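Local coordinates for uncharacterized protein GSU0716 (Geobacter sulfurreducens PCA, PDB 3BIJ) that is of unknown function but belongs to the caspase-like C14 peptidases and may act as a cysteine endopeptidase, at residues I5-G10 and T48-K53. Sequence-based numbering, arbitrary orientation.
Sequences IALALG and TTLMTK
The carbonyl oxygen of A8 takes the N-H of L50, with L50 N 3.0 Å from A8 O and the bond nearly straight, 168° at the hydrogen; T49 CA also brings a C-H to this oxygen, 3.4 Å from A8 O. Three more backbone bonds join the two parallel strands: G10 N to L50 O, A8 N to T48 O and T48 N to A6 O. The T48 N bond is more bent, 142°, and its donor is tilted from the plane of the A6 carbonyl. Past the strand end T52 N approaches G10 O at 2.6 Å, short for such a bond.

On one face of the sheet the leucines pack together. L9 and L50 run alongside each other in the same direction, L9 CD2 resting 3.7 Å from L50 CB, and L7 crosses L50 obliquely, L7 CD2 standing 4.1 Å from L50 CD1. L7 and L9 also touch helix 57-70 on this side. On the other face, with A8 and T49, the chi3 of selenomethionine M51, at 66°, turns its CE back over the G10 backbone, 3.7 Å from G10 N. M51 and T49 also meet helix 29-42 here.

Strand 4-10 pairs on its other edge with strand 76-89. Strands 4-10 and 46-51, parallel and linked through helix 29-42, form a beta-alpha-beta crossover, part of the helix-flanked sheet of the caspase fold.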
ATOM      1  N   ILE A   5      -6.689 -26.346  39.402  1.00 45.28           N
ATOM      2  CA  ILE A   5      -5.262 -26.049  39.344  1.00 40.24           C
ATOM      3  C   ILE A   5      -4.962 -25.390  38.006  1.00 40.80           C
ATOM      4  O   ILE A   5      -5.324 -25.905  36.951  1.00 41.00           O
ATOM      5  CB  ILE A   5      -4.391 -27.324  39.457  1.00 40.65           C
ATOM      6  CG1 ILE A   5      -4.547 -27.946  40.839  1.00 24.55           C
ATOM      7  CG2 ILE A   5      -2.933 -26.981  39.155  1.00 27.80           C
ATOM      8  CD1 ILE A   5      -3.824 -29.257  41.003  1.00 41.28           C
ATOM      9  N   ALA A   6      -4.284 -24.255  38.062  1.00 38.67           N
ATOM     10  CA  ALA A   6      -3.935 -23.524  36.866  1.00 37.95           C
ATOM     11  C   ALA A   6      -2.419 -23.384  36.735  1.00 43.42           C
ATOM     12  O   ALA A   6      -1.703 -23.265  37.737  1.00 47.46           O
ATOM     13  CB  ALA A   6      -4.595 -22.145  36.899  1.00 39.14           C
ATOM     14  N   LEU A   7      -1.948 -23.396  35.489  1.00 43.73           N
ATOM     15  CA  LEU A   7      -0.531 -23.247  35.163  1.00 50.50           C
ATOM     16  C   LEU A   7      -0.405 -22.154  34.090  1.00 49.26           C
ATOM     17  O   LEU A   7      -0.750 -22.374  32.931  1.00 51.89           O
ATOM     18  CB  LEU A   7       0.036 -24.553  34.599  1.00 41.46           C
ATOM     19  CG  LEU A   7       1.484 -24.924  34.928  1.00 37.22           C
ATOM     20  CD1 LEU A   7       1.983 -25.932  33.893  1.00 35.68           C
ATOM     21  CD2 LEU A   7       2.371 -23.710  34.943  1.00 37.10           C
ATOM     22  N   ALA A   8       0.080 -20.981  34.482  1.00 48.73           N
ATOM     23  CA  ALA A   8       0.238 -19.873  33.553  1.00 44.63           C
ATOM     24  C   ALA A   8       1.695 -19.828  33.122  1.00 47.85           C
ATOM     25  O   ALA A   8       2.591 -19.676  33.953  1.00 51.10           O
ATOM     26  CB  ALA A   8      -0.161 -18.554  34.227  1.00 48.63           C
ATOM     27  N   LEU A   9       1.925 -19.973  31.822  1.00 41.27           N
ATOM     28  CA  LEU A   9       3.266 -19.957  31.271  1.00 36.27           C
ATOM     29  C   LEU A   9       3.446 -18.736  30.399  1.00 39.51           C
ATOM     30  O   LEU A   9       2.585 -18.414  29.581  1.00 51.07           O
ATOM     31  CB  LEU A   9       3.509 -21.199  30.423  1.00 33.27           C
ATOM     32  CG  LEU A   9       3.302 -22.567  31.085  1.00 44.24           C
ATOM     33  CD1 LEU A   9       3.522 -23.669  30.054  1.00 22.09           C
ATOM     34  CD2 LEU A   9       4.270 -22.726  32.247  1.00 38.75           C
ATOM     35  N   GLY A  10       4.576 -18.063  30.568  1.00 43.31           N
ATOM     36  CA  GLY A  10       4.869 -16.882  29.778  1.00 44.01           C
ATOM     37  C   GLY A  10       6.364 -16.795  29.527  1.00 49.01           C
ATOM     38  O   GLY A  10       7.162 -16.783  30.468  1.00 44.45           O
ATOM     39  N   THR A  48       0.011 -21.463  39.537  1.00 56.59           N
ATOM     40  CA  THR A  48       1.470 -21.579  39.538  1.00 47.24           C
ATOM     41  C   THR A  48       1.921 -20.858  38.271  1.00 49.12           C
ATOM     42  O   THR A  48       1.522 -21.236  37.171  1.00 59.61           O
ATOM     43  CB  THR A  48       1.914 -23.051  39.421  1.00 52.44           C
ATOM     44  OG1 THR A  48       1.334 -23.809  40.486  1.00 52.82           O
ATOM     45  CG2 THR A  48       3.427 -23.169  39.481  1.00 36.23           C
ATOM     46  N   THR A  49       2.742 -19.830  38.420  1.00 41.63           N
ATOM     47  CA  THR A  49       3.224 -19.057  37.281  1.00 44.61           C
ATOM     48  C   THR A  49       4.702 -19.343  36.963  1.00 47.84           C
ATOM     49  O   THR A  49       5.551 -19.373  37.858  1.00 49.61           O
ATOM     50  CB  THR A  49       3.075 -17.538  37.563  1.00 46.64           C
ATOM     51  OG1 THR A  49       1.764 -17.279  38.070  1.00 49.64           O
ATOM     52  CG2 THR A  49       3.282 -16.726  36.300  1.00 51.68           C
ATOM     53  N   LEU A  50       5.003 -19.549  35.684  1.00 39.90           N
ATOM     54  CA  LEU A  50       6.371 -19.792  35.250  1.00 40.57           C
ATOM     55  C   LEU A  50       6.729 -18.764  34.188  1.00 48.91           C
ATOM     56  O   LEU A  50       6.132 -18.743  33.110  1.00 44.84           O
ATOM     57  CB  LEU A  50       6.516 -21.209  34.694  1.00 35.46           C
ATOM     58  CG  LEU A  50       6.348 -22.309  35.754  1.00 42.36           C
ATOM     59  CD1 LEU A  50       6.504 -23.679  35.126  1.00 32.43           C
ATOM     60  CD2 LEU A  50       7.393 -22.121  36.864  1.00 34.66           C
HETATM   61  N   MSE A  51       7.699 -17.905  34.504  1.00 49.71           N
HETATM   62  CA  MSE A  51       8.122 -16.849  33.588  1.00 48.78           C
HETATM   63  C   MSE A  51       9.444 -17.198  32.932  1.00 50.19           C
HETATM   64  O   MSE A  51      10.386 -17.585  33.608  1.00 53.74           O
HETATM   65  CB  MSE A  51       8.281 -15.523  34.337  1.00 56.39           C
HETATM   66  CG  MSE A  51       7.171 -15.205  35.324  1.00 51.40           C
HETATM   67 SE   MSE A  51       5.565 -14.464  34.527  1.00 90.01          SE
HETATM   68  CE  MSE A  51       5.002 -15.919  33.522  1.00 31.70           C
ATOM     69  N   THR A  52       9.502 -17.042  31.614  1.00 55.78           N
ATOM     70  CA  THR A  52      10.686 -17.340  30.813  1.00 54.71           C
ATOM     71  C   THR A  52      11.675 -18.335  31.443  1.00 52.65           C
ATOM     72  O   THR A  52      11.477 -19.549  31.352  1.00 51.97           O
ATOM     73  CB  THR A  52      11.424 -16.048  30.437  1.00 51.44           C
ATOM     74  OG1 THR A  52      12.003 -15.477  31.605  1.00 63.62           O
ATOM     75  CG2 THR A  52      10.457 -15.047  29.839  1.00 52.06           C
ATOM     76  N   LYS A  53      12.732 -17.837  32.082  1.00 54.90           N
ATOM     77  CA  LYS A  53      13.740 -18.713  32.693  1.00 50.31           C
ATOM     78  C   LYS A  53      13.150 -19.841  33.506  1.00 45.44           C
ATOM     79  O   LYS A  53      13.717 -20.925  33.576  1.00 38.47           O
ATOM     80  CB  LYS A  53      14.674 -17.910  33.589  1.00 57.78           C
ATOM     81  CG  LYS A  53      15.716 -17.121  32.839  1.00 63.84           C
ATOM     82  CD  LYS A  53      16.831 -16.693  33.772  1.00 74.38           C
ATOM     83  CE  LYS A  53      18.011 -16.122  32.992  1.00 76.22           C
ATOM     84  NZ  LYS A  53      19.162 -15.834  33.905  1.00 78.01           N
TER